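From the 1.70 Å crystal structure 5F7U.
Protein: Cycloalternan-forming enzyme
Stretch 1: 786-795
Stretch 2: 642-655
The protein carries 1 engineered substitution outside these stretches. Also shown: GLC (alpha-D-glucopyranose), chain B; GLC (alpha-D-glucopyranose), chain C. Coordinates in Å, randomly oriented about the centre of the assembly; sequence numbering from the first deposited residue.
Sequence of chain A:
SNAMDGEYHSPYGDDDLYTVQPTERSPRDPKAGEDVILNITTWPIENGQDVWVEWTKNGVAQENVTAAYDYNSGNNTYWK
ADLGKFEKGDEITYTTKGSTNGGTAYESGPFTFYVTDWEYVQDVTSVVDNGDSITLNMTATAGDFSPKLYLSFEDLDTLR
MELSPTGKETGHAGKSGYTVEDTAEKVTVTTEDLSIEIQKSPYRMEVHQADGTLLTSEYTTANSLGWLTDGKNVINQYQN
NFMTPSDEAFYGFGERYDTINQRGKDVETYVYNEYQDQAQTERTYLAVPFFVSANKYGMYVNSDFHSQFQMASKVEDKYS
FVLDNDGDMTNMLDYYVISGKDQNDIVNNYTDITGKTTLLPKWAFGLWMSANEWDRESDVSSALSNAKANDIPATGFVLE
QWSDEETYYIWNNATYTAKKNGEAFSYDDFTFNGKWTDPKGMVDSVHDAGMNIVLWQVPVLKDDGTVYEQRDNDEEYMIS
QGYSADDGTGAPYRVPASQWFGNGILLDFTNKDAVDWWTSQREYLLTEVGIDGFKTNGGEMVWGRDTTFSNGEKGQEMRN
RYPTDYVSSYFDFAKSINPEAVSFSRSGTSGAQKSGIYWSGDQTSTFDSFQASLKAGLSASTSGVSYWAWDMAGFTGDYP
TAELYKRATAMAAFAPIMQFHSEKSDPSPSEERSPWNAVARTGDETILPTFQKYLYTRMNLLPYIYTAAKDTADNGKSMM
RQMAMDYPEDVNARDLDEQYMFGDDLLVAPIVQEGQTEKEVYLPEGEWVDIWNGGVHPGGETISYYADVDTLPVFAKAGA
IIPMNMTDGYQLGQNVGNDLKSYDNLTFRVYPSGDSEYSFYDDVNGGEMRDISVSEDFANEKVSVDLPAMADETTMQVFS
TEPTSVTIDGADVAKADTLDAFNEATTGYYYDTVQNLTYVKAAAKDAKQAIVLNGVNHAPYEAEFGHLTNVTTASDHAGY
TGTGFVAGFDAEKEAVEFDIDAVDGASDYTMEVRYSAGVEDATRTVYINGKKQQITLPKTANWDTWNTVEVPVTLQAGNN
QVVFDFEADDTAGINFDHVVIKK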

ATOM      1  N   TYR A 786     -25.531   5.025   7.928  1.00 16.70           N
ATOM      2  CA  TYR A 786     -25.826   3.988   8.909  1.00 17.40           C
ATOM      3  C   TYR A 786     -25.335   2.646   8.368  1.00 17.02           C
ATOM      4  O   TYR A 786     -25.811   2.162   7.329  1.00 16.65           O
ATOM      5  CB  TYR A 786     -27.325   3.907   9.266  1.00 18.91           C
ATOM      6  CG  TYR A 786     -27.612   2.732  10.188  1.00 20.78           C
ATOM      7  CD1 TYR A 786     -27.199   2.756  11.528  1.00 21.81           C
ATOM      8  CD2 TYR A 786     -28.260   1.584   9.713  1.00 21.95           C
ATOM      9  CE1 TYR A 786     -27.433   1.668  12.377  1.00 23.75           C
ATOM     10  CE2 TYR A 786     -28.498   0.494  10.549  1.00 23.79           C
ATOM     11  CZ  TYR A 786     -28.090   0.545  11.872  1.00 24.30           C
ATOM     12  OH  TYR A 786     -28.354  -0.521  12.692  1.00 26.62           O
ATOM     13  N   ALA A 787     -24.389   2.047   9.093  1.00 16.66           N
ATOM     14  CA  ALA A 787     -23.851   0.750   8.693  1.00 16.27           C
ATOM     15  C   ALA A 787     -23.858  -0.194   9.882  1.00 16.51           C
ATOM     16  O   ALA A 787     -23.009  -0.093  10.794  1.00 16.33           O
ATOM     17  CB  ALA A 787     -22.438   0.911   8.142  1.00 16.16           C
ATOM     18  N   ASP A 788     -24.812  -1.120   9.885  1.00 16.71           N
ATOM     19  CA  ASP A 788     -24.786  -2.172  10.896  1.00 17.18           C
ATOM     20  C   ASP A 788     -23.581  -3.056  10.628  1.00 16.64           C
ATOM     21  O   ASP A 788     -22.841  -2.824   9.656  1.00 16.00           O
ATOM     22  CB  ASP A 788     -26.107  -2.967  10.934  1.00 18.54           C
ATOM     23  CG  ASP A 788     -26.346  -3.832   9.686  1.00 19.22           C
ATOM     24  OD1 ASP A 788     -25.409  -4.233   8.953  1.00 18.96           O
ATOM     25  OD2 ASP A 788     -27.530  -4.148   9.455  1.00 20.58           O
ATOM     26  N   VAL A 789     -23.379  -4.056  11.474  1.00 16.77           N
ATOM     27  CA  VAL A 789     -22.148  -4.875  11.454  1.00 16.68           C
ATOM     28  C   VAL A 789     -21.917  -5.626  10.130  1.00 16.54           C
ATOM     29  O   VAL A 789     -20.785  -5.989   9.814  1.00 15.93           O
ATOM     30  CB  VAL A 789     -22.088  -5.814  12.701  1.00 17.23           C
ATOM     31  CG1 VAL A 789     -23.130  -6.927  12.621  1.00 17.57           C
ATOM     32  CG2 VAL A 789     -20.702  -6.404  12.901  1.00 17.67           C
ATOM     33  N   ASP A 790     -22.983  -5.809   9.347  1.00 16.75           N
ATOM     34  CA  ASP A 790     -22.898  -6.528   8.086  1.00 16.89           C
ATOM     35  C   ASP A 790     -22.721  -5.636   6.872  1.00 16.71           C
ATOM     36  O   ASP A 790     -22.596  -6.144   5.756  1.00 16.96           O
ATOM     37  CB  ASP A 790     -24.160  -7.383   7.916  1.00 18.05           C
ATOM     38  CG  ASP A 790     -24.378  -8.307   9.065  1.00 19.13           C
ATOM     39  OD1 ASP A 790     -23.420  -9.012   9.429  1.00 19.18           O
ATOM     40  OD2 ASP A 790     -25.522  -8.353   9.601  1.00 20.51           O
ATOM     41  N   THR A 791     -22.673  -4.322   7.100  1.00 15.99           N
ATOM     42  CA  THR A 791     -22.798  -3.300   6.047  1.00 15.96           C
ATOM     43  C   THR A 791     -21.500  -2.525   5.850  1.00 15.34           C
ATOM     44  O   THR A 791     -20.861  -2.100   6.825  1.00 15.49           O
ATOM     45  CB  THR A 791     -23.952  -2.338   6.422  1.00 16.02           C
ATOM     46  OG1 THR A 791     -25.172  -3.090   6.489  1.00 16.96           O
ATOM     47  CG2 THR A 791     -24.115  -1.177   5.428  1.00 16.09           C
ATOM     48  N   LEU A 792     -21.142  -2.314   4.585  1.00 14.80           N
ATOM     49  CA  LEU A 792     -19.946  -1.536   4.233  1.00 14.18           C
ATOM     50  C   LEU A 792     -20.336  -0.432   3.251  1.00 13.83           C
ATOM     51  O   LEU A 792     -20.764  -0.750   2.151  1.00 14.07           O
ATOM     52  CB  LEU A 792     -18.912  -2.468   3.555  1.00 14.18           C
ATOM     53  CG  LEU A 792     -17.610  -1.852   3.026  1.00 14.12           C
ATOM     54  CD1 LEU A 792     -16.684  -1.501   4.180  1.00 14.20           C
ATOM     55  CD2 LEU A 792     -16.907  -2.838   2.121  1.00 14.44           C
ATOM     56  N   PRO A 793     -20.147   0.856   3.607  1.00 13.63           N
ATOM     57  CA  PRO A 793     -20.449   1.929   2.629  1.00 13.35           C
ATOM     58  C   PRO A 793     -19.461   1.882   1.463  1.00 13.16           C
ATOM     59  O   PRO A 793     -18.256   1.970   1.684  1.00 12.64           O
ATOM     60  CB  PRO A 793     -20.237   3.226   3.429  1.00 13.31           C
ATOM     61  CG  PRO A 793     -20.216   2.804   4.871  1.00 13.56           C
ATOM     62  CD  PRO A 793     -19.697   1.395   4.903  1.00 13.36           C
ATOM     63  N   VAL A 794     -19.963   1.701   0.242  1.00 13.03           N
ATOM     64  CA  VAL A 794     -19.123   1.754  -0.972  1.00 13.03           C
ATOM     65  C   VAL A 794     -19.892   2.537  -2.030  1.00 13.34           C
ATOM     66  O   VAL A 794     -21.064   2.249  -2.261  1.00 13.75           O
ATOM     67  CB  VAL A 794     -18.749   0.360  -1.538  1.00 13.17           C
ATOM     68  CG1 VAL A 794     -17.811   0.517  -2.735  1.00 13.51           C
ATOM     69  CG2 VAL A 794     -18.040  -0.512  -0.490  1.00 13.16           C
ATOM     70  N   PHE A 795     -19.225   3.504  -2.663  1.00 13.43           N
ATOM     71  CA  PHE A 795     -19.868   4.403  -3.627  1.00 13.59           C
ATOM     72  C   PHE A 795     -19.105   4.466  -4.939  1.00 13.94           C
ATOM     73  O   PHE A 795     -17.865   4.459  -4.949  1.00 13.36           O
ATOM     74  CB  PHE A 795     -19.954   5.824  -3.071  1.00 13.74           C
ATOM     75  CG  PHE A 795     -20.440   5.896  -1.649  1.00 13.83           C
ATOM     76  CD1 PHE A 795     -19.554   5.683  -0.588  1.00 13.48           C
ATOM     77  CD2 PHE A 795     -21.793   6.181  -1.367  1.00 14.46           C
ATOM     78  CE1 PHE A 795     -19.999   5.737   0.728  1.00 13.94           C
ATOM     79  CE2 PHE A 795     -22.233   6.261  -0.048  1.00 14.78           C
ATOM     80  CZ  PHE A 795     -21.334   6.036   1.000  1.00 14.53           C
TER
HETATM   81  C1  GLC B   3     -28.275   2.777   3.548  1.00 18.17           C
HETATM   82  C2  GLC B   3     -27.535   3.527   4.658  1.00 17.94           C
HETATM   83  C3  GLC B   3     -27.909   5.014   4.601  1.00 17.96           C
HETATM   84  C4  GLC B   3     -27.682   5.581   3.189  1.00 17.98           C
HETATM   85  C5  GLC B   3     -28.491   4.760   2.173  1.00 18.08           C
HETATM   86  C6  GLC B   3     -28.345   5.191   0.717  1.00 17.34           C
HETATM   87  O2  GLC B   3     -27.903   2.972   5.927  1.00 18.01           O
HETATM   88  O3  GLC B   3     -27.192   5.752   5.598  1.00 18.38           O
HETATM   89  O4  GLC B   3     -28.060   6.957   3.120  1.00 18.43           O
HETATM   90  O5  GLC B   3     -28.049   3.398   2.269  1.00 17.82           O
HETATM   91  O6  GLC B   3     -26.960   5.160   0.350  1.00 17.89           O
HETATM   92  C1  GLC C   1     -32.291   3.112   9.244  1.00 40.06           C
HETATM   93  C2  GLC C   1     -33.332   3.036   8.100  1.00 38.80           C
HETATM   94  C3  GLC C   1     -32.693   3.041   6.699  1.00 35.69           C
HETATM   95  C4  GLC C   1     -31.853   4.329   6.651  1.00 37.41           C
HETATM   96  C5  GLC C   1     -30.754   4.351   7.731  1.00 38.67           C
HETATM   97  C6  GLC C   1     -30.536   5.777   8.252  1.00 40.63           C
HETATM   98  O1  GLC C   1     -32.283   1.929  10.063  1.00 42.99           O
HETATM   99  O2  GLC C   1     -34.258   1.957   8.292  1.00 39.62           O
HETATM  100  O3  GLC C   1     -33.758   2.858   5.718  1.00 30.00           O
HETATM  101  O4  GLC C   1     -31.232   4.564   5.384  1.00 35.73           O
HETATM  102  O5  GLC C   1     -30.947   3.383   8.787  1.00 39.91           O
HETATM  103  O6  GLC C   1     -31.015   6.027   9.580  1.00 44.25           O
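Stretch 2, residues 642-655: AELYKRATAMAAFA

A helix lies along an irregular loop and turn, held at one end by charged side chains that grip the turn's backbone and a carboxylate, and at the other by apolar packing. Stretch 2 is helical from A642 through most of its length, with the usual i to i+4 hydrogen bonds, such as R647 N to E643 O at 3.0 Å, and it gives way to a loop at F654 and A655. Stretch 1 is mostly loop, with a type I beta turn from D788 to T791, and enters a strand at V794.

The two stretches run in the same direction. By nearest CA atoms, V789 pairs with E643 (6.3 Å), D790 with K646 (6.5 Å) and L792 with A650 (6.4 Å); the CA atoms of V794 and F654 are 9.2 Å apart, so the backbones have diverged by then, and the large phenylalanine side chain spans the wider gap.

The turn is also braced from within. T791 N donates to D788 O at 3.0 Å, while D788 OD1 accepts from D790 N at 2.9 Å and from T791 OG1 at 2.7 Å. The CA-to-CB bond of D788 points away from the helix, which suits a side chain occupied with its own turn.

Against this turn comes R647. Its CA-to-CB bond points sideways, but its long side chain brings the guanidinium nearer, where a planar group with several N-H bonds can meet more than one backbone carbonyl at once. R647 NH2 donates to A787 O at 2.9 Å in a nearly straight hydrogen bond, and R647 NH1 makes a weak, bent one to D788 O, also at 2.9 Å. T791 O lies near the guanidinium plane, 3.1 Å from R647 NH1. The CA of V789 covers one face of the group, 3.7 Å from R647 CZ.

One residue earlier on the helix, the CA-to-CB bond of K646 points toward the loop; with chi2 to chi4 all t, the extended chain carries its ammonium to D790, where K646 NZ and D790 OD1 form a salt bridge at 2.8 Å. Its aliphatic part is useful as well: V789 CG2 packs 3.8 Å from K646 CD, and the same methyl lies 3.8 Å from E643 CA. A water donates to both K646 O (2.9 Å) and V789 O (2.7 Å), linking the two backbones.

Farther along, the contact becomes apolar. The CA-to-CB bond of L792 points toward the helix, and L792 CD2 lies 4.0 Å from A650 CB and 3.4 Å from F654 CD1. The alanine has only a methyl to offer here, and the leucine fits closely against it. The CA-to-CB bond of F654 also points toward stretch 1, and its ring presents a face to V794, whose CG2 sits 4.1 Å from the F654 ring centroid and only 15° off its normal, a CH-pi contact; V794 CG1 approaches F654 CE2 at 4.0 Å. A branched valine, with two methyls, suits such a broad aromatic surface.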

ATOM      1  N   ALA A 642     -16.839 -11.298  16.840  1.00 16.01           N
ATOM      2  CA  ALA A 642     -17.609 -11.417  15.601  1.00 15.87           C
ATOM      3  C   ALA A 642     -17.686 -10.076  14.891  1.00 15.85           C
ATOM      4  O   ALA A 642     -17.586 -10.006  13.650  1.00 15.58           O
ATOM      5  CB  ALA A 642     -19.000 -11.959  15.890  1.00 16.33           C
ATOM      6  N   GLU A 643     -17.836  -9.014  15.684  1.00 15.87           N
ATOM      7  CA  GLU A 643     -17.876  -7.648  15.151  1.00 16.03           C
ATOM      8  C   GLU A 643     -16.585  -7.318  14.407  1.00 15.00           C
ATOM      9  O   GLU A 643     -16.617  -6.885  13.255  1.00 14.43           O
ATOM     10  CB  GLU A 643     -18.084  -6.642  16.292  1.00 17.01           C
ATOM     11  CG  GLU A 643     -18.199  -5.202  15.789  1.00 17.87           C
ATOM     12  CD  GLU A 643     -18.105  -4.171  16.896  1.00 19.29           C
ATOM     13  OE1 GLU A 643     -18.284  -2.974  16.592  1.00 19.00           O
ATOM     14  OE2 GLU A 643     -17.868  -4.549  18.069  1.00 19.94           O
ATOM     15  N   LEU A 644     -15.438  -7.518  15.058  1.00 14.61           N
ATOM     16  CA  LEU A 644     -14.161  -7.244  14.377  1.00 13.90           C
ATOM     17  C   LEU A 644     -14.019  -8.113  13.129  1.00 13.66           C
ATOM     18  O   LEU A 644     -13.591  -7.621  12.078  1.00 13.67           O
ATOM     19  CB  LEU A 644     -12.951  -7.455  15.303  1.00 13.76           C
ATOM     20  CG  LEU A 644     -11.570  -7.281  14.631  1.00 13.22           C
ATOM     21  CD1 LEU A 644     -11.343  -5.885  14.019  1.00 13.02           C
ATOM     22  CD2 LEU A 644     -10.464  -7.557  15.628  1.00 13.44           C
ATOM     23  N   TYR A 645     -14.353  -9.397  13.257  1.00 13.92           N
ATOM     24  CA  TYR A 645     -14.194 -10.308  12.135  1.00 13.66           C
ATOM     25  C   TYR A 645     -15.013  -9.804  10.926  1.00 13.60           C
ATOM     26  O   TYR A 645     -14.507  -9.796   9.803  1.00 13.39           O
ATOM     27  CB  TYR A 645     -14.565 -11.739  12.520  1.00 13.88           C
ATOM     28  CG  TYR A 645     -14.140 -12.731  11.456  1.00 13.65           C
ATOM     29  CD1 TYR A 645     -12.839 -13.242  11.445  1.00 13.56           C
ATOM     30  CD2 TYR A 645     -15.031 -13.128  10.440  1.00 13.70           C
ATOM     31  CE1 TYR A 645     -12.435 -14.131  10.474  1.00 13.61           C
ATOM     32  CE2 TYR A 645     -14.624 -14.015   9.455  1.00 13.77           C
ATOM     33  CZ  TYR A 645     -13.325 -14.504   9.478  1.00 13.75           C
ATOM     34  OH  TYR A 645     -12.905 -15.394   8.515  1.00 13.75           O
ATOM     35  N   LYS A 646     -16.251  -9.377  11.176  1.00 13.89           N
ATOM     36  CA  LYS A 646     -17.152  -8.910  10.112  1.00 14.17           C
ATOM     37  C   LYS A 646     -16.666  -7.599   9.490  1.00 13.96           C
ATOM     38  O   LYS A 646     -16.691  -7.434   8.256  1.00 13.94           O
ATOM     39  CB  LYS A 646     -18.591  -8.756  10.648  1.00 14.55           C
ATOM     40  CG  LYS A 646     -19.304 -10.079  10.850  1.00 15.23           C
ATOM     41  CD  LYS A 646     -20.734  -9.803  11.287  1.00 15.91           C
ATOM     42  CE  LYS A 646     -21.593 -11.067  11.297  1.00 16.48           C
ATOM     43  NZ  LYS A 646     -22.979 -10.643  11.666  1.00 17.54           N
ATOM     44  N   ARG A 647     -16.194  -6.677  10.334  1.00 13.85           N
ATOM     45  CA  ARG A 647     -15.677  -5.384   9.851  1.00 13.50           C
ATOM     46  C   ARG A 647     -14.429  -5.561   9.009  1.00 13.33           C
ATOM     47  O   ARG A 647     -14.292  -4.928   7.954  1.00 13.13           O
ATOM     48  CB  ARG A 647     -15.407  -4.417  11.017  1.00 13.41           C
ATOM     49  CG  ARG A 647     -16.641  -3.989  11.802  1.00 13.65           C
ATOM     50  CD  ARG A 647     -17.671  -3.314  10.894  1.00 13.85           C
ATOM     51  NE  ARG A 647     -18.689  -2.559  11.620  1.00 14.09           N
ATOM     52  CZ  ARG A 647     -19.787  -2.072  11.060  1.00 14.49           C
ATOM     53  NH1 ARG A 647     -19.987  -2.214   9.745  1.00 14.45           N
ATOM     54  NH2 ARG A 647     -20.656  -1.413  11.807  1.00 14.74           N
ATOM     55  N   ALA A 648     -13.537  -6.435   9.471  1.00 13.21           N
ATOM     56  CA  ALA A 648     -12.291  -6.737   8.790  1.00 13.37           C
ATOM     57  C   ALA A 648     -12.555  -7.459   7.465  1.00 13.65           C
ATOM     58  O   ALA A 648     -11.931  -7.126   6.458  1.00 13.61           O
ATOM     59  CB  ALA A 648     -11.403  -7.577   9.687  1.00 13.65           C
ATOM     60  N   THR A 649     -13.481  -8.417   7.479  1.00 14.01           N
ATOM     61  CA  THR A 649     -13.884  -9.146   6.272  1.00 14.55           C
ATOM     62  C   THR A 649     -14.298  -8.180   5.166  1.00 14.37           C
ATOM     63  O   THR A 649     -13.823  -8.304   4.035  1.00 13.96           O
ATOM     64  CB  THR A 649     -15.055 -10.092   6.570  1.00 15.49           C
ATOM     65  OG1 THR A 649     -14.610 -11.145   7.420  1.00 15.89           O
ATOM     66  CG2 THR A 649     -15.667 -10.674   5.291  1.00 16.20           C
ATOM     67  N   ALA A 650     -15.166  -7.227   5.498  1.00 14.58           N
ATOM     68  CA  ALA A 650     -15.714  -6.298   4.513  1.00 14.74           C
ATOM     69  C   ALA A 650     -14.594  -5.452   3.899  1.00 14.60           C
ATOM     70  O   ALA A 650     -14.519  -5.292   2.671  1.00 14.22           O
ATOM     71  CB  ALA A 650     -16.746  -5.397   5.168  1.00 15.08           C
ATOM     72  N   MET A 651     -13.734  -4.906   4.756  1.00 14.54           N
ATOM     73  CA  MET A 651     -12.619  -4.097   4.261  1.00 14.68           C
ATOM     74  C   MET A 651     -11.676  -4.971   3.406  1.00 14.23           C
ATOM     75  O   MET A 651     -11.274  -4.553   2.328  1.00 14.14           O
ATOM     76  CB  MET A 651     -11.889  -3.388   5.400  1.00 15.43           C
ATOM     77  CG  MET A 651     -10.685  -2.550   4.950  1.00 15.93           C
ATOM     78  SD  MET A 651      -9.185  -3.558   4.854  1.00 18.08           S
ATOM     79  CE  MET A 651      -8.092  -2.456   3.972  1.00 18.14           C
ATOM     80  N   ALA A 652     -11.365  -6.178   3.886  1.00 13.53           N
ATOM     81  CA  ALA A 652     -10.398  -7.055   3.211  1.00 13.10           C
ATOM     82  C   ALA A 652     -10.855  -7.432   1.810  1.00 13.07           C
ATOM     83  O   ALA A 652     -10.036  -7.505   0.869  1.00 13.12           O
ATOM     84  CB  ALA A 652     -10.136  -8.315   4.037  1.00 13.03           C
ATOM     85  N   ALA A 653     -12.164  -7.653   1.662  1.00 12.82           N
ATOM     86  CA  ALA A 653     -12.743  -8.001   0.364  1.00 13.08           C
ATOM     87  C   ALA A 653     -12.643  -6.819  -0.609  1.00 13.12           C
ATOM     88  O   ALA A 653     -12.664  -7.021  -1.822  1.00 13.14           O
ATOM     89  CB  ALA A 653     -14.194  -8.437   0.536  1.00 13.41           C
ATOM     90  N   PHE A 654     -12.483  -5.608  -0.065  1.00 12.98           N
ATOM     91  CA  PHE A 654     -12.288  -4.376  -0.858  1.00 13.12           C
ATOM     92  C   PHE A 654     -10.878  -3.806  -0.698  1.00 12.90           C
ATOM     93  O   PHE A 654     -10.697  -2.570  -0.676  1.00 13.49           O
ATOM     94  CB  PHE A 654     -13.360  -3.311  -0.507  1.00 13.25           C
ATOM     95  CG  PHE A 654     -14.698  -3.574  -1.138  1.00 13.57           C
ATOM     96  CD1 PHE A 654     -15.576  -4.500  -0.575  1.00 13.71           C
ATOM     97  CD2 PHE A 654     -15.068  -2.934  -2.345  1.00 13.83           C
ATOM     98  CE1 PHE A 654     -16.818  -4.769  -1.161  1.00 14.29           C
ATOM     99  CE2 PHE A 654     -16.311  -3.189  -2.929  1.00 14.22           C
ATOM    100  CZ  PHE A 654     -17.185  -4.113  -2.337  1.00 14.42           C
ATOM    101  N   ALA A 655      -9.892  -4.703  -0.544  1.00 12.85           N
ATOM    102  CA  ALA A 655      -8.491  -4.281  -0.484  1.00 12.66           C
ATOM    103  C   ALA A 655      -7.708  -4.995  -1.588  1.00 12.54           C
ATOM    104  O   ALA A 655      -8.267  -5.881  -2.254  1.00 12.73           O
ATOM    105  CB  ALA A 655      -7.906  -4.539   0.906  1.00 13.17           C
TER
HETATM  106  O   HOH W   1     -19.183  -5.971   7.684  1.00 15.12           O
HETATM  107  O   HOH W   2     -26.213 -10.804  10.665  1.00 33.65           O